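Local coordinates for protein LYND (Lyngbya aestuarii, PDB 4V1T) that probably acts as an ATP-dependent YcaO cyclodehydratase that turns cysteine residues of cyanobactin precursor peptides into thiazoline rings, binding ADP and magnesium, at residues Glu654-Ser658 / Asp659-Trp663; Val638-Val641 / Asn642-Leu646; Ala94-Ser97 / Glu98-Ile101. All blocks are in the same frame, centred on the assembly; numbering follows the deposited sequence.

Contact 1 (Glu654-Ser658 / Asp659-Trp663); sequences ENLKS and DATDW
Thr661 turns its two branches to different partners: the hydroxyl OG1 to the carbonyl of Ser658, the methyl CG2 to the side chain of Leu656. The torsion accounts for this division. At a chi1 of -60°, OG1 stands opposite the residue's carbonyl carbon and beside its own backbone N, so that the hydroxyl and the N-H converge on one carbonyl. Thr661 OG1 donates to Ser658 O over 2.6 Å, and the donor lies 18° off the carbonyl plane, so the approach is only slightly tilted. Thr661 N reaches Ser658 O as well, but at 3.4 Å and 140° that bond is weak. The chain from Ser658 to Thr661 forms a type II beta turn, with Ala660 taking the positive phi of its third position and serving as N-cap of helix 661-666; the threonine is thus the first helical residue and ties the turn to the helix start. On its other branch, Thr661 CG2 meets Leu656 CB at 3.7 Å, the two side chains sliding past each other in opposite directions; Leu656 is buried, also resting on Arg619 and Val651. Asp659, at the second position of the turn, directs its CB away from 654-658, and its OD1 is hydrogen-bonded to His404 NE2. Two residues into the helix, Trp663 anchors the new helix through NE1 to Leu620 O, and its ring meets those of His672 and Phe775.

Contact 2 (Val638-Val641 / Asn642-Leu646); sequences VTEV and NQIGL. With MG (magnesium ion), chain N.
Glu640 and Gln643 cross obliquely on one side of the helix, with carboxylate and amide planes only 30° apart and Gln643 OE1 3.5 Å from Glu640 CG. Both chains run out extended, Gln643 with CG anti to its backbone N (chi1 176°), which carries the amide out across the glutamate chain. Water 1 lies between Glu640 OE2 and Gln643 OE1, though its proton assignments are not settled. The carboxylate binds magnesium through one oxygen: Glu640 OE2 is 2.0 Å from the ion, whereas Glu640 OE1 stays 3.5 Å from it and instead accepts a hydrogen bond from water 2, itself a ligand of the metal. Lys409 NZ at OE2 and Phe624 N at OE1 further fix the group's rotation beside the bound ADP. Ile644 crosses the glutamate nearer the backbone, its CD1 3.2 Å from Glu640 O and 3.9 Å from Glu640 CG. Asn642 faces elsewhere: its CG lies 3.4 Å from Val638 O, while its OD1 is hydrogen-bonded to Tyr585 OH. Backbone bonds such as Gly645 N to Val641 O (2.9 Å) keep the spacing, with a wider pi-type turn at 642-646. Within the YcaO fold, helix 630-649 packs Val638, Val641 and Asn642 against helix 576-587, sets the two valines on strand 590-596, and lays Thr639 and Gln643 against strand 406-410, where Gln643 NE2 is hydrogen-bonded to Ser407 OG, near the start of the strand.

Contact 3 (Ala94-Ser97 / Glu98-Ile101); sequences AFWS and ELGI
Leu99 CD1 lies obliquely to two rings at once, 3.7 Å from Phe95 CE2 and 3.7 Å from Trp96 CZ3. The rings also meet each other: Phe95 sets its edge on one face of the Trp96 indole, with Phe95 CD2 3.9 Å above the plane and over its centre, while Trp96 CD2 sits in the plane of the phenyl ring, at its edge. Phe95 CG is anti to its backbone N (chi1 -172°), whereas Trp96 CG is anti to its carbonyl carbon; these differing first torsions bring neighbouring rings together, and Leu99 lies side by side with both, pointing the same way. Helix 90-98 ends here in a Schellman motif. Ile101 N donates to Trp96 O at 2.9 Å, Gly100 N donates to Ser97 O at 2.9 Å with the donor well above the carbonyl plane, and Gly100, with a phi of 83°, is the first residue to leave the helical conformation. The apolar pair that commonly accompanies this motif is present as Trp96 CB and Ile101 CB, 4.3 Å apart, and a CA-H...O contact runs from Ser97 CA to Ile101 O at 3.3 Å. Nearby, helix 250-275 packs on Trp96 and Leu99. Leu249 of the second subunit packs on both rings, and Ser188 and Ser296 of that subunit hydrogen-bond to Glu98 OE1. The chemistry is therefore divided: backbone bonds of uneven quality close the last turn, firm at Ala94 O and Trp96 O, weak at Phe95 O, while an aromatic and aliphatic cluster, with one carboxylate oxygen gripped twice, faces the partner subunit and implies that this helix end helps form the dimer interface.

Overall arrangement
Along the chain the order is contact 3, contact 2, contact 1. The last two belong together: both fall in the YcaO cyclodehydratase range, contact 2 on helix 630-649, contact 1 in the loop after it and at the start of helix 661-666, with centres 16 Å apart and nearest atoms about 7 Å apart, so they do not touch. The C-terminal residue, Phe775, bridges them, meeting Ile644 of contact 2 and Ala660 and Trp663 of contact 1. Contact 3 is remote, on the opposite side of the chain's centre, its own centre 54 Å from contact 2 and 59 Å from contact 1. The metal- and nucleotide-binding helix thus lies far from the helix end that meets the second subunit.

Contact 1 (Glu654-Ser658 / Asp659-Trp663)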
loop_
_atom_site.group_PDB
_atom_site.type_symbol
_atom_site.label_atom_id
_atom_site.label_comp_id
_atom_site.label_asym_id
_atom_site.label_seq_id
_atom_site.Cartn_x
_atom_site.Cartn_y
_atom_site.Cartn_z
ATOM N N GLU B 654 -19.392 26.153 13.377
ATOM C CA GLU B 654 -19.636 26.966 12.189
ATOM C C GLU B 654 -19.458 26.155 10.914
ATOM O O GLU B 654 -20.310 26.175 10.030
ATOM C CB GLU B 654 -18.687 28.166 12.146
ATOM C CG GLU B 654 -18.751 29.068 13.367
ATOM C CD GLU B 654 -17.877 28.580 14.505
ATOM O OE1 GLU B 654 -18.183 27.509 15.077
ATOM O OE2 GLU B 654 -16.880 29.266 14.822
ATOM N N ASN B 655 -18.336 25.450 10.827
ATOM C CA ASN B 655 -17.973 24.737 9.611
ATOM C C ASN B 655 -18.534 23.332 9.567
ATOM O O ASN B 655 -18.285 22.594 8.615
ATOM C CB ASN B 655 -16.453 24.689 9.467
ATOM C CG ASN B 655 -15.816 26.053 9.621
ATOM O OD1 ASN B 655 -14.997 26.267 10.508
ATOM N ND2 ASN B 655 -16.205 26.990 8.764
ATOM N N LEU B 656 -19.326 22.959 10.559
ATOM C CA LEU B 656 -19.959 21.651 10.546
ATOM C C LEU B 656 -20.884 21.503 9.365
ATOM O O LEU B 656 -21.703 22.355 9.088
ATOM C CB LEU B 656 -20.754 21.429 11.812
ATOM C CG LEU B 656 -20.104 20.620 12.907
ATOM C CD1 LEU B 656 -21.114 20.409 14.012
ATOM C CD2 LEU B 656 -19.639 19.286 12.373
ATOM N N LYS B 657 -20.767 20.375 8.701
ATOM C CA LYS B 657 -21.599 20.047 7.570
ATOM C C LYS B 657 -22.188 18.735 7.900
ATOM O O LYS B 657 -22.009 18.251 9.004
ATOM C CB LYS B 657 -20.779 19.912 6.300
ATOM C CG LYS B 657 -20.166 21.206 5.797
ATOM C CD LYS B 657 -21.189 22.040 5.058
ATOM C CE LYS B 657 -20.864 23.516 5.142
ATOM N NZ LYS B 657 -19.632 23.848 4.375
ATOM N N SER B 658 -22.944 18.190 6.967
ATOM C CA SER B 658 -23.523 16.859 7.088
ATOM C C SER B 658 -24.835 16.883 7.766
ATOM O O SER B 658 -25.154 17.790 8.513
ATOM C CB SER B 658 -22.653 15.876 7.887
ATOM O OG SER B 658 -22.730 16.139 9.284
ATOM N N ASP B 659 -25.556 15.802 7.559
ATOM C CA ASP B 659 -26.828 15.612 8.197
ATOM C C ASP B 659 -26.503 15.527 9.659
ATOM O O ASP B 659 -25.393 15.167 10.007
ATOM C CB ASP B 659 -27.492 14.347 7.695
ATOM C CG ASP B 659 -27.811 14.420 6.224
ATOM O OD1 ASP B 659 -26.958 14.049 5.404
ATOM O OD2 ASP B 659 -28.913 14.873 5.881
ATOM N N ALA B 660 -27.436 15.932 10.499
ATOM C CA ALA B 660 -27.280 15.861 11.948
ATOM C C ALA B 660 -26.552 17.030 12.573
ATOM O O ALA B 660 -26.344 17.045 13.765
ATOM C CB ALA B 660 -26.604 14.572 12.357
ATOM N N THR B 661 -26.190 18.021 11.787
ATOM C CA THR B 661 -25.499 19.177 12.341
ATOM C C THR B 661 -26.353 19.863 13.424
ATOM O O THR B 661 -25.877 20.146 14.498
ATOM C CB THR B 661 -25.148 20.175 11.226
ATOM O OG1 THR B 661 -24.304 19.545 10.262
ATOM C CG2 THR B 661 -24.448 21.335 11.774
ATOM N N ASP B 662 -27.626 20.068 13.143
ATOM C CA ASP B 662 -28.555 20.663 14.104
ATOM C C ASP B 662 -28.543 19.899 15.425
ATOM O O ASP B 662 -28.454 20.489 16.499
ATOM C CB ASP B 662 -29.973 20.669 13.535
ATOM C CG ASP B 662 -30.905 21.581 14.305
ATOM O OD1 ASP B 662 -31.108 21.354 15.522
ATOM O OD2 ASP B 662 -31.438 22.537 13.695
ATOM N N TRP B 663 -28.636 18.578 15.326
ATOM C CA TRP B 663 -28.605 17.711 16.490
ATOM C C TRP B 663 -27.330 17.904 17.315
ATOM O O TRP B 663 -27.376 17.995 18.546
ATOM C CB TRP B 663 -28.718 16.261 16.043
ATOM C CG TRP B 663 -28.314 15.291 17.094
ATOM C CD1 TRP B 663 -27.059 14.783 17.306
ATOM C CD2 TRP B 663 -29.161 14.700 18.079
ATOM N NE1 TRP B 663 -27.082 13.916 18.362
ATOM C CE2 TRP B 663 -28.359 13.849 18.860
ATOM C CE3 TRP B 663 -30.523 14.810 18.381
ATOM C CZ2 TRP B 663 -28.872 13.116 19.922
ATOM C CZ3 TRP B 663 -31.028 14.081 19.432
ATOM C CH2 TRP B 663 -30.208 13.249 20.192
#

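Contact 2 (Val638-Val641 / Asn642-Leu646)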
loop_
_atom_site.group_PDB
_atom_site.type_symbol
_atom_site.label_atom_id
_atom_site.label_comp_id
_atom_site.label_asym_id
_atom_site.label_seq_id
_atom_site.Cartn_x
_atom_site.Cartn_y
_atom_site.Cartn_z
ATOM N N VAL B 638 -19.391 0.662 19.813
ATOM C CA VAL B 638 -18.448 1.645 20.320
ATOM C C VAL B 638 -17.459 2.112 19.251
ATOM O O VAL B 638 -16.953 3.229 19.337
ATOM C CB VAL B 638 -17.701 1.085 21.541
ATOM C CG1 VAL B 638 -16.609 0.078 21.131
ATOM C CG2 VAL B 638 -17.121 2.208 22.337
ATOM N N THR B 639 -17.180 1.270 18.252
ATOM C CA THR B 639 -16.320 1.688 17.142
ATOM C C THR B 639 -17.117 2.544 16.153
ATOM O O THR B 639 -16.549 3.326 15.388
ATOM C CB THR B 639 -15.692 0.490 16.398
ATOM O OG1 THR B 639 -16.707 -0.447 16.050
ATOM C CG2 THR B 639 -14.644 -0.196 17.258
ATOM N N GLU B 640 -18.434 2.408 16.175
ATOM C CA GLU B 640 -19.268 3.254 15.338
ATOM C C GLU B 640 -19.320 4.686 15.900
ATOM O O GLU B 640 -19.400 5.651 15.129
ATOM C CB GLU B 640 -20.693 2.681 15.212
ATOM C CG GLU B 640 -21.386 3.103 13.924
ATOM C CD GLU B 640 -22.658 2.337 13.647
ATOM O OE1 GLU B 640 -23.706 2.635 14.274
ATOM O OE2 GLU B 640 -22.600 1.436 12.786
ATOM N N VAL B 641 -19.275 4.830 17.228
ATOM C CA VAL B 641 -19.308 6.170 17.816
ATOM C C VAL B 641 -17.980 6.827 17.499
ATOM O O VAL B 641 -17.937 8.028 17.236
ATOM C CB VAL B 641 -19.611 6.204 19.354
ATOM C CG1 VAL B 641 -20.620 5.146 19.743
ATOM C CG2 VAL B 641 -18.368 6.047 20.188
ATOM N N ASN B 642 -16.905 6.032 17.520
ATOM C CA ASN B 642 -15.591 6.490 17.070
ATOM C C ASN B 642 -15.689 7.009 15.650
ATOM O O ASN B 642 -15.271 8.127 15.349
ATOM C CB ASN B 642 -14.553 5.358 17.108
ATOM C CG ASN B 642 -14.161 4.955 18.516
ATOM O OD1 ASN B 642 -14.392 5.682 19.479
ATOM N ND2 ASN B 642 -13.540 3.783 18.638
ATOM N N GLN B 643 -16.256 6.171 14.789
ATOM C CA GLN B 643 -16.397 6.455 13.366
ATOM C C GLN B 643 -17.155 7.758 13.101
ATOM O O GLN B 643 -16.724 8.589 12.306
ATOM C CB GLN B 643 -17.114 5.274 12.700
ATOM C CG GLN B 643 -17.426 5.428 11.228
ATOM C CD GLN B 643 -18.158 4.213 10.680
ATOM O OE1 GLN B 643 -19.051 3.666 11.326
ATOM N NE2 GLN B 643 -17.781 3.778 9.489
ATOM N N ILE B 644 -18.286 7.927 13.774
ATOM C CA ILE B 644 -19.156 9.087 13.551
ATOM C C ILE B 644 -18.601 10.381 14.157
ATOM O O ILE B 644 -18.685 11.441 13.544
ATOM C CB ILE B 644 -20.558 8.836 14.153
ATOM C CG1 ILE B 644 -21.254 7.700 13.409
ATOM C CG2 ILE B 644 -21.424 10.093 14.088
ATOM C CD1 ILE B 644 -22.244 6.930 14.260
ATOM N N GLY B 645 -18.028 10.290 15.353
ATOM C CA GLY B 645 -17.819 11.473 16.167
ATOM C C GLY B 645 -16.432 12.040 16.337
ATOM O O GLY B 645 -16.264 13.258 16.254
ATOM N N LEU B 646 -15.448 11.188 16.596
ATOM C CA LEU B 646 -14.140 11.664 17.016
ATOM C C LEU B 646 -13.498 12.641 16.025
ATOM O O LEU B 646 -12.910 13.647 16.435
ATOM C CB LEU B 646 -13.205 10.479 17.278
ATOM C CG LEU B 646 -13.561 9.652 18.519
ATOM C CD1 LEU B 646 -12.640 8.449 18.639
ATOM C CD2 LEU B 646 -13.502 10.499 19.791
HETATM MG MG MG N . -23.823 0.228 11.688
HETATM O O HOH W 1 -21.099 2.323 10.246
HETATM O O HOH W 2 -25.447 1.181 12.933
HETATM O O HOH W 3 -23.626 -1.010 13.389
HETATM O O HOH W 4 -25.259 -1.179 11.242
#

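Contact 3 (Ala94-Ser97 / Glu98-Ile101)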
loop_
_atom_site.group_PDB
_atom_site.type_symbol
_atom_site.label_atom_id
_atom_site.label_comp_id
_atom_site.label_asym_id
_atom_site.label_seq_id
_atom_site.Cartn_x
_atom_site.Cartn_y
_atom_site.Cartn_z
ATOM N N ALA B 94 18.236 -4.111 -27.917
ATOM C CA ALA B 94 18.424 -4.205 -26.469
ATOM C C ALA B 94 17.098 -4.043 -25.733
ATOM O O ALA B 94 16.845 -4.709 -24.740
ATOM C CB ALA B 94 19.419 -3.160 -26.000
ATOM N N PHE B 95 16.249 -3.153 -26.225
ATOM C CA PHE B 95 14.951 -2.941 -25.611
ATOM C C PHE B 95 14.131 -4.218 -25.631
ATOM O O PHE B 95 13.502 -4.587 -24.641
ATOM C CB PHE B 95 14.198 -1.812 -26.311
ATOM C CG PHE B 95 12.934 -1.414 -25.607
ATOM C CD1 PHE B 95 12.951 -0.443 -24.614
ATOM C CD2 PHE B 95 11.743 -2.026 -25.914
ATOM C CE1 PHE B 95 11.792 -0.092 -23.966
ATOM C CE2 PHE B 95 10.573 -1.678 -25.250
ATOM C CZ PHE B 95 10.602 -0.708 -24.283
ATOM N N TRP B 96 14.168 -4.912 -26.763
ATOM C CA TRP B 96 13.371 -6.112 -26.947
ATOM C C TRP B 96 13.981 -7.332 -26.281
ATOM O O TRP B 96 13.259 -8.181 -25.762
ATOM C CB TRP B 96 13.132 -6.348 -28.441
ATOM C CG TRP B 96 12.308 -5.234 -29.042
ATOM C CD1 TRP B 96 12.682 -4.379 -30.040
ATOM C CD2 TRP B 96 10.995 -4.825 -28.641
ATOM N NE1 TRP B 96 11.683 -3.475 -30.289
ATOM C CE2 TRP B 96 10.637 -3.720 -29.443
ATOM C CE3 TRP B 96 10.093 -5.282 -27.681
ATOM C CZ2 TRP B 96 9.407 -3.076 -29.326
ATOM C CZ3 TRP B 96 8.874 -4.642 -27.557
ATOM C CH2 TRP B 96 8.540 -3.548 -28.376
ATOM N N SER B 97 15.306 -7.419 -26.274
ATOM C CA SER B 97 15.970 -8.548 -25.625
ATOM C C SER B 97 15.780 -8.452 -24.122
ATOM O O SER B 97 15.722 -9.464 -23.444
ATOM C CB SER B 97 17.466 -8.610 -25.964
ATOM O OG SER B 97 18.145 -7.409 -25.645
ATOM N N GLU B 98 15.675 -7.229 -23.611
ATOM C CA GLU B 98 15.463 -7.015 -22.187
ATOM C C GLU B 98 14.066 -7.472 -21.766
ATOM O O GLU B 98 13.843 -7.845 -20.617
ATOM C CB GLU B 98 15.661 -5.544 -21.833
ATOM C CG GLU B 98 15.919 -5.313 -20.359
ATOM C CD GLU B 98 16.143 -3.858 -20.049
ATOM O OE1 GLU B 98 15.141 -3.121 -20.020
ATOM O OE2 GLU B 98 17.305 -3.451 -19.848
ATOM N N LEU B 99 13.133 -7.451 -22.708
ATOM C CA LEU B 99 11.790 -7.970 -22.467
ATOM C C LEU B 99 11.723 -9.475 -22.719
ATOM O O LEU B 99 10.661 -10.073 -22.646
ATOM C CB LEU B 99 10.784 -7.237 -23.354
ATOM C CG LEU B 99 10.494 -5.796 -22.927
ATOM C CD1 LEU B 99 9.738 -5.058 -24.022
ATOM C CD2 LEU B 99 9.716 -5.777 -21.623
ATOM N N GLY B 100 12.868 -10.071 -23.026
ATOM C CA GLY B 100 12.961 -11.504 -23.248
ATOM C C GLY B 100 12.580 -11.916 -24.660
ATOM O O GLY B 100 12.238 -13.067 -24.885
ATOM N N ILE B 101 12.640 -10.976 -25.605
ATOM C CA ILE B 101 12.282 -11.242 -26.996
ATOM C C ILE B 101 13.517 -11.278 -27.888
ATOM O O ILE B 101 14.349 -10.368 -27.845
ATOM C CB ILE B 101 11.340 -10.165 -27.550
ATOM C CG1 ILE B 101 10.113 -9.976 -26.643
ATOM C CG2 ILE B 101 10.918 -10.532 -28.962
ATOM C CD1 ILE B 101 9.242 -11.215 -26.497
#